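Local coordinates for sulfur oxygenase/reductase (Halothiobacillus neapolitanus, PDB 6QPA), which probably catalyses the oxygen-dependent conversion of elemental sulfur to oxidised and reduced sulfur products at a non-haem iron centre, at residues D84-S87 with H88-H92; V152-S155 with S156-T159; H171-A174 with F175-A179; G178-E181 with T182-M186. All coordinates share one frame; numbering follows the deposited sequence.

Interaction 1. Residues D84-S87 with H88-H92; sequences DVHS and HEEMH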
# COMPACT_ATOMS: atom_id res chain seq x y z
N ASP A 84 19.30 64.18 -19.98
CA ASP A 84 20.34 64.72 -19.12
C ASP A 84 20.06 64.31 -17.69
O ASP A 84 18.98 63.80 -17.37
CB ASP A 84 20.43 66.24 -19.25
CG ASP A 84 19.07 66.91 -19.17
OD1 ASP A 84 18.27 66.59 -18.26
OD2 ASP A 84 18.78 67.74 -20.05
N VAL A 85 21.04 64.58 -16.82
CA VAL A 85 20.90 64.27 -15.41
C VAL A 85 19.72 65.02 -14.82
O VAL A 85 18.91 64.44 -14.08
CB VAL A 85 22.21 64.62 -14.67
CG1 VAL A 85 22.00 64.66 -13.15
CG2 VAL A 85 23.29 63.62 -15.02
N HIS A 86 19.56 66.30 -15.18
CA HIS A 86 18.52 67.12 -14.56
C HIS A 86 17.14 66.53 -14.80
O HIS A 86 16.28 66.59 -13.92
CB HIS A 86 18.54 68.55 -15.12
CG HIS A 86 17.49 69.43 -14.51
ND1 HIS A 86 16.24 69.61 -15.07
CD2 HIS A 86 17.48 70.15 -13.36
CE1 HIS A 86 15.52 70.41 -14.32
NE2 HIS A 86 16.25 70.76 -13.27
N SER A 87 16.91 65.97 -15.98
CA SER A 87 15.61 65.39 -16.27
C SER A 87 15.30 64.24 -15.32
O SER A 87 14.18 64.14 -14.80
CB SER A 87 15.55 64.93 -17.72
OG SER A 87 15.66 66.07 -18.57
N HIS A 88 16.28 63.38 -15.06
CA HIS A 88 16.04 62.28 -14.13
C HIS A 88 15.80 62.79 -12.72
O HIS A 88 14.86 62.35 -12.04
CB HIS A 88 17.23 61.31 -14.18
CG HIS A 88 17.10 60.14 -13.25
ND1 HIS A 88 17.94 59.96 -12.17
CD2 HIS A 88 16.23 59.11 -13.23
CE1 HIS A 88 17.61 58.85 -11.54
NE2 HIS A 88 16.58 58.31 -12.16
N GLU A 89 16.62 63.73 -12.25
CA GLU A 89 16.46 64.27 -10.91
C GLU A 89 15.13 64.98 -10.76
O GLU A 89 14.49 64.93 -9.70
CB GLU A 89 17.61 65.22 -10.58
CG GLU A 89 18.98 64.53 -10.46
CD GLU A 89 19.06 63.60 -9.26
OE1 GLU A 89 18.47 63.91 -8.20
OE2 GLU A 89 19.71 62.54 -9.37
N GLU A 90 14.70 65.68 -11.81
CA GLU A 90 13.43 66.39 -11.73
C GLU A 90 12.26 65.43 -11.68
O GLU A 90 11.32 65.62 -10.90
CB GLU A 90 13.31 67.34 -12.92
CG GLU A 90 12.10 68.19 -12.87
CD GLU A 90 12.11 69.24 -13.95
OE1 GLU A 90 12.10 68.85 -15.14
OE2 GLU A 90 12.17 70.45 -13.61
N MET A 91 12.30 64.38 -12.51
CA MET A 91 11.25 63.37 -12.45
C MET A 91 11.14 62.78 -11.05
O MET A 91 10.04 62.69 -10.50
CB MET A 91 11.51 62.29 -13.50
CG MET A 91 10.41 61.23 -13.63
SD MET A 91 10.45 59.96 -12.32
CE MET A 91 12.15 59.36 -12.44
N HIS A 92 12.27 62.38 -10.46
CA HIS A 92 12.25 61.86 -9.09
C HIS A 92 11.68 62.87 -8.11
O HIS A 92 10.95 62.51 -7.18
CB HIS A 92 13.66 61.47 -8.63
CG HIS A 92 13.99 60.03 -8.85
ND1 HIS A 92 13.34 59.01 -8.19
CD2 HIS A 92 14.94 59.44 -9.61
CE1 HIS A 92 13.85 57.85 -8.56
NE2 HIS A 92 14.83 58.08 -9.43
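The imidazole of His-86 and the carboxylate of Glu-90 meet one helical turn apart, their planes 71° from each other; OE2 of Glu-90 approaches CE1 of His-86 obliquely, at 3.4 Å. On the inner side of helix 85-94, His-92 has the methyl CE of Met-91 over one ring face, toward the rim, and ND1 of His-88 at its edge, in the ring plane. His-88 and His-92 belong to the facial triad of two histidines and one carboxylate: their NE2 atoms bind the iron(III) ion, which Glu-116 also ligates. The helix thus illustrates how a single turn spaces two ligands, here within an HExxH-like sequence. Glu-89 lies alongside Val-85, its CG 4.0 Å from CG1 of Val-85, and beyond them its OE2 bonds to Tyr-118, a residue also bonded to ND1 of His-88, so Tyr-118 probably helps to position His-88 from the second shell. Glu-90 sends OE1 to His-39. Backbone bonds such as Met-91 N to Ser-87 O, 3.0 Å, carry the turn. Asp-84 is the N-cap: with OG of Ser-87 lying beside its own backbone N (chi1 -64°), both groups of that serine reach one carboxylate oxygen, OG and N each standing 2.7 Å from Asp-84 OD1.

Interaction 2. Residues V152-S155 with S156-T159; sequences VALS and SQRT
Arg-158 turns its guanidinium edge to the carbonyl of Leu-154 while one flat face lies against the methyl of Ala-153, whose CB is 3.8 Å from NE of Arg-158. Its first torsion, 70°, places CG between the backbone N and the carbonyl carbon; from there the chain runs extended to NE, carrying the head group back beside the preceding strand. NH1 of Arg-158 then bonds to Leu-154 O at 2.9 Å. The same oxygen closes a type II beta turn from Leu-154 to Gln-157 by accepting Gln-157 N at 3.1 Å. The two donors reach it from opposite faces of the carbonyl plane, each about 50° out of it, so backbone and side chain fix the turn together. Gln-157 slants over Leu-154, with CB of Gln-157 3.8 Å from CB of Leu-154. The amide OE1 of Gln-157 stands 4.0 Å from CD1 of Leu-154. Arg-158 also makes salt bridges to Glu-258 and Glu-304, and Glu-304 additionally accepts from Ser-156 N, while Gln-267 of a neighbouring subunit bonds to Ser-156 OG. A leucine in place of Arg-158 would probably leave Glu-258 and Glu-304 without this salt-bridge partner and Leu-154 O with one fewer donor. The turn leads from the short strand 153-154, which pairs in parallel with strand 129-130, into strand 159-167 of the main antiparallel sheet.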
# COMPACT_ATOMS: atom_id res chain seq x y z
N VAL A 152 20.23 41.15 -35.42
CA VAL A 152 18.85 41.08 -34.95
C VAL A 152 18.84 41.03 -33.42
O VAL A 152 19.29 40.05 -32.82
CB VAL A 152 18.10 39.88 -35.53
CG1 VAL A 152 16.72 39.81 -34.91
CG2 VAL A 152 17.99 40.02 -37.04
N ALA A 153 18.32 42.10 -32.80
CA ALA A 153 18.18 42.21 -31.34
C ALA A 153 16.71 41.98 -31.00
O ALA A 153 15.88 42.88 -31.13
CB ALA A 153 18.66 43.57 -30.82
N LEU A 154 16.37 40.75 -30.59
CA LEU A 154 14.98 40.38 -30.37
C LEU A 154 14.48 40.97 -29.06
O LEU A 154 15.08 40.74 -28.00
CB LEU A 154 14.81 38.86 -30.38
CG LEU A 154 15.08 38.21 -31.75
CD1 LEU A 154 14.98 36.70 -31.64
CD2 LEU A 154 14.12 38.72 -32.80
N SER A 155 13.38 41.72 -29.14
CA SER A 155 12.77 42.37 -27.98
C SER A 155 12.45 41.34 -26.90
O SER A 155 11.75 40.36 -27.16
CB SER A 155 11.50 43.10 -28.41
OG SER A 155 10.92 43.81 -27.32
N SER A 156 12.99 41.57 -25.70
CA SER A 156 12.78 40.69 -24.54
C SER A 156 13.09 39.22 -24.84
O SER A 156 12.50 38.34 -24.22
CB SER A 156 11.34 40.81 -24.03
OG SER A 156 11.07 42.10 -23.52
N GLN A 157 14.01 38.94 -25.77
CA GLN A 157 14.33 37.57 -26.17
C GLN A 157 15.81 37.45 -26.57
O GLN A 157 16.15 36.98 -27.65
CB GLN A 157 13.46 37.10 -27.35
CG GLN A 157 12.02 36.75 -27.04
CD GLN A 157 11.19 36.44 -28.31
OE1 GLN A 157 11.73 36.15 -29.39
NE2 GLN A 157 9.86 36.50 -28.17
N ARG A 158 16.71 37.89 -25.69
CA ARG A 158 18.14 37.74 -25.94
C ARG A 158 18.84 37.87 -24.59
O ARG A 158 18.20 38.00 -23.55
CB ARG A 158 18.65 38.75 -26.98
CG ARG A 158 18.67 40.21 -26.51
CD ARG A 158 18.69 41.20 -27.66
NE ARG A 158 18.82 42.56 -27.14
CZ ARG A 158 17.82 43.26 -26.61
NH1 ARG A 158 16.58 42.74 -26.56
NH2 ARG A 158 18.04 44.48 -26.13
N THR A 159 20.16 37.82 -24.63
CA THR A 159 20.97 37.85 -23.42
C THR A 159 21.72 39.17 -23.35
O THR A 159 22.26 39.64 -24.36
CB THR A 159 21.93 36.66 -23.39
OG1 THR A 159 21.18 35.46 -23.28
CG2 THR A 159 22.92 36.77 -22.19

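Interaction 3. Residues H171-A174 with F175-A179; sequences HEKA and FEQGA
Gln-177 lays its amide across the aliphatic chain of Lys-173, OE1 of Gln-177 standing 4.1 Å from CG of Lys-173 and NE2 of Gln-177 at the same distance from CE. Both belong to the opening turns of helix 172-189, the connection of a split beta-alpha-beta crossover: the helix joins strand 159-167 to strand 193-204, with strand 251-259 running antiparallel between them, consistent with the ferredoxin-like fold of dimeric alpha/beta barrel proteins. The Lys-173 chain is fully extended, with CG anti to the backbone N (chi1 180°), and offers carbon rather than its ammonium group to the amide. The overlap lies on the exposed side of the helix. Glu-176 leans back over the preceding turn, bringing its CG 3.2 Å from Glu-172 O, an oxygen that also accepts Glu-176 N at 2.9 Å. Its carboxylate then reaches Tyr-253, and that of Glu-172 reaches Thr-251, so both acids tie the helix start to strand 251-259. His-171 holds the N-cap position, its carbonyl accepting from Phe-175 N at 2.9 Å. Phe-175 faces inward, where its ring meets those of Tyr-253 and His-165. The carbonyl oxygen of Glu-172 sits at the ring's edge, near its plane, whereas CB of Ala-179 lies over one face, 4.0 Å above the plane of the Phe-175 ring and shifted toward the rim.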
# COMPACT_ATOMS: atom_id res chain seq x y z
N HIS A 171 44.35 55.75 -16.69
CA HIS A 171 44.27 54.82 -17.81
C HIS A 171 42.91 54.86 -18.52
O HIS A 171 42.65 54.02 -19.37
CB HIS A 171 44.55 53.40 -17.33
CG HIS A 171 45.96 53.19 -16.87
ND1 HIS A 171 46.75 52.17 -17.34
CD2 HIS A 171 46.73 53.89 -15.98
CE1 HIS A 171 47.94 52.24 -16.76
NE2 HIS A 171 47.95 53.27 -15.94
N GLU A 172 42.05 55.83 -18.18
CA GLU A 172 40.68 55.81 -18.67
C GLU A 172 40.65 55.84 -20.20
O GLU A 172 39.97 55.02 -20.84
CB GLU A 172 39.89 56.98 -18.08
CG GLU A 172 39.40 56.77 -16.64
CD GLU A 172 40.45 57.20 -15.60
OE1 GLU A 172 41.59 57.52 -16.00
OE2 GLU A 172 40.12 57.22 -14.38
N LYS A 173 41.40 56.75 -20.80
CA LYS A 173 41.34 56.91 -22.24
C LYS A 173 41.88 55.67 -22.95
O LYS A 173 41.32 55.25 -23.97
CB LYS A 173 42.13 58.15 -22.66
CG LYS A 173 42.14 58.39 -24.16
CD LYS A 173 43.01 59.58 -24.56
CE LYS A 173 42.96 59.78 -26.08
NZ LYS A 173 43.78 60.94 -26.53
N ALA A 174 42.98 55.11 -22.46
CA ALA A 174 43.53 53.89 -23.03
C ALA A 174 42.55 52.73 -22.91
O ALA A 174 42.41 51.93 -23.84
CB ALA A 174 44.88 53.55 -22.38
N PHE A 175 41.88 52.61 -21.76
CA PHE A 175 40.86 51.58 -21.60
C PHE A 175 39.75 51.75 -22.62
O PHE A 175 39.31 50.77 -23.26
CB PHE A 175 40.26 51.61 -20.19
CG PHE A 175 39.03 50.76 -20.04
CD1 PHE A 175 39.13 49.41 -19.72
CD2 PHE A 175 37.77 51.30 -20.29
CE1 PHE A 175 37.99 48.60 -19.62
CE2 PHE A 175 36.62 50.51 -20.19
CZ PHE A 175 36.72 49.17 -19.86
N GLU A 176 39.26 52.98 -22.78
CA GLU A 176 38.17 53.22 -23.72
C GLU A 176 38.55 52.80 -25.12
O GLU A 176 37.78 52.12 -25.81
CB GLU A 176 37.77 54.70 -23.67
CG GLU A 176 37.12 55.08 -22.35
CD GLU A 176 36.79 56.56 -22.22
OE1 GLU A 176 36.94 57.30 -23.21
OE2 GLU A 176 36.33 56.98 -21.12
N GLN A 177 39.78 53.14 -25.54
CA GLN A 177 40.25 52.75 -26.87
C GLN A 177 40.42 51.24 -26.98
O GLN A 177 40.06 50.65 -28.00
CB GLN A 177 41.57 53.47 -27.19
CG GLN A 177 41.39 54.96 -27.36
CD GLN A 177 42.72 55.70 -27.51
OE1 GLN A 177 43.63 55.54 -26.69
NE2 GLN A 177 42.83 56.51 -28.55
N GLY A 178 40.99 50.61 -25.95
CA GLY A 178 41.20 49.17 -26.00
C GLY A 178 39.90 48.39 -25.95
O GLY A 178 39.74 47.39 -26.65
N ALA A 179 38.96 48.82 -25.10
CA ALA A 179 37.65 48.17 -25.05
C ALA A 179 36.92 48.33 -26.38
O ALA A 179 36.31 47.38 -26.89
CB ALA A 179 36.81 48.75 -23.91

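Interaction 4. Residues G178-E181 with T182-M186; sequences GATE and TLEWM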
# COMPACT_ATOMS: atom_id res chain seq x y z
N GLY A 178 40.99 50.61 -25.95
CA GLY A 178 41.20 49.17 -26.00
C GLY A 178 39.90 48.39 -25.95
O GLY A 178 39.74 47.39 -26.65
N ALA A 179 38.96 48.82 -25.10
CA ALA A 179 37.65 48.17 -25.05
C ALA A 179 36.92 48.33 -26.38
O ALA A 179 36.31 47.38 -26.89
CB ALA A 179 36.81 48.75 -23.91
N THR A 180 36.99 49.54 -26.95
CA THR A 180 36.39 49.77 -28.26
C THR A 180 36.96 48.81 -29.29
O THR A 180 36.21 48.19 -30.05
CB THR A 180 36.61 51.21 -28.69
OG1 THR A 180 35.90 52.10 -27.82
CG2 THR A 180 36.18 51.42 -30.13
N GLU A 181 38.29 48.69 -29.35
CA GLU A 181 38.87 47.79 -30.34
C GLU A 181 38.47 46.34 -30.10
O GLU A 181 38.15 45.62 -31.05
CB GLU A 181 40.40 47.95 -30.36
CG GLU A 181 41.03 47.17 -31.51
CD GLU A 181 42.55 47.32 -31.63
OE1 GLU A 181 43.18 48.05 -30.82
OE2 GLU A 181 43.11 46.68 -32.55
N THR A 182 38.44 45.92 -28.83
CA THR A 182 38.01 44.56 -28.50
C THR A 182 36.59 44.29 -28.99
O THR A 182 36.32 43.26 -29.63
CB THR A 182 38.05 44.35 -26.98
OG1 THR A 182 39.37 44.59 -26.48
CG2 THR A 182 37.65 42.89 -26.62
N LEU A 183 35.67 45.22 -28.69
CA LEU A 183 34.26 45.01 -28.98
C LEU A 183 33.96 45.06 -30.47
O LEU A 183 33.12 44.30 -30.97
CB LEU A 183 33.43 46.06 -28.22
CG LEU A 183 33.44 45.86 -26.71
CD1 LEU A 183 32.98 47.11 -25.95
CD2 LEU A 183 32.55 44.63 -26.35
N GLU A 184 34.66 45.94 -31.20
CA GLU A 184 34.51 45.99 -32.64
C GLU A 184 34.99 44.70 -33.30
O GLU A 184 34.41 44.24 -34.28
CB GLU A 184 35.27 47.19 -33.19
CG GLU A 184 34.58 48.50 -32.84
CD GLU A 184 35.33 49.72 -33.34
OE1 GLU A 184 36.54 49.62 -33.61
OE2 GLU A 184 34.70 50.79 -33.46
N TRP A 185 36.09 44.14 -32.79
CA TRP A 185 36.56 42.85 -33.30
C TRP A 185 35.50 41.78 -33.07
O TRP A 185 35.17 41.01 -33.98
CB TRP A 185 37.87 42.47 -32.62
CG TRP A 185 38.67 41.32 -33.27
CD1 TRP A 185 39.77 41.45 -34.07
CD2 TRP A 185 38.45 39.90 -33.12
NE1 TRP A 185 40.25 40.22 -34.44
CE2 TRP A 185 39.47 39.25 -33.87
CE3 TRP A 185 37.52 39.12 -32.43
CZ2 TRP A 185 39.57 37.84 -33.96
CZ3 TRP A 185 37.62 37.70 -32.52
CH2 TRP A 185 38.65 37.09 -33.27
N MET A 186 34.94 41.74 -31.87
CA MET A 186 33.94 40.73 -31.53
C MET A 186 32.70 40.85 -32.40
O MET A 186 32.19 39.85 -32.90
CB MET A 186 33.59 40.81 -30.05
CG MET A 186 34.74 40.41 -29.15
SD MET A 186 34.47 40.68 -27.38
CE MET A 186 33.12 39.60 -27.10
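Two donors of Thr-182 grip the carbonyl oxygen of Gly-178: OG1 of Thr-182 at 2.8 Å from Gly-178 O, and the backbone N, from the opposite face of the carbonyl plane, at 2.9 Å. This is a threonine hydroxyl folded back one turn within helix 172-189, the helix that packs on the antiparallel sheet. A chi1 of -58° puts OG1 beside its own backbone N, and so within range of that carbonyl. The bond satisfies a hydroxyl on a buried residue. A valine here has no hydroxyl to offer, and Gly-178 O would probably be left with the backbone N of this residue as its one donor from the helix. Toward the sheet, Leu-183 lies over the preceding turn, its CG 3.3 Å from Ala-179 O, and its side chain packs on strands 193-204 and 251-259. Thr-182 and Trp-185 turn instead to helix 276-287, where NE1 of Trp-185 bonds to Glu-277; the indole also touches Leu-307 of a neighbouring subunit. Glu-184 runs side by side with Thr-180, whose OG1 is bonded back to Glu-176. This leaves the methyl for the carboxylate, with CG2 of Thr-180 3.7 Å from OE2 of Glu-184.

How the interactions relate
Interactions 1, 2 and 3 follow in series along the chain, and interaction 4 begins where interaction 3 ends, sharing Gly-178 and Ala-179. Interaction 1 occupies helix 85-94 at the iron centre; interaction 2 leads into strand 159-167; interactions 3 and 4 occupy successive turns of helix 172-189, their centres about 10 Å apart. Centre to centre, interaction 1 is about 28 to 32 Å from the others, and interaction 2 about 28 Å from interaction 3 and about 21 Å from interaction 4. The antiparallel sheet is their common ground: strand 74-82 borders the metal helix, while strands 193-204 and 251-259 receive helix 172-189. Iron binding lies with interaction 1; interactions 2 and 4 also reach neighbouring subunits of the assembly.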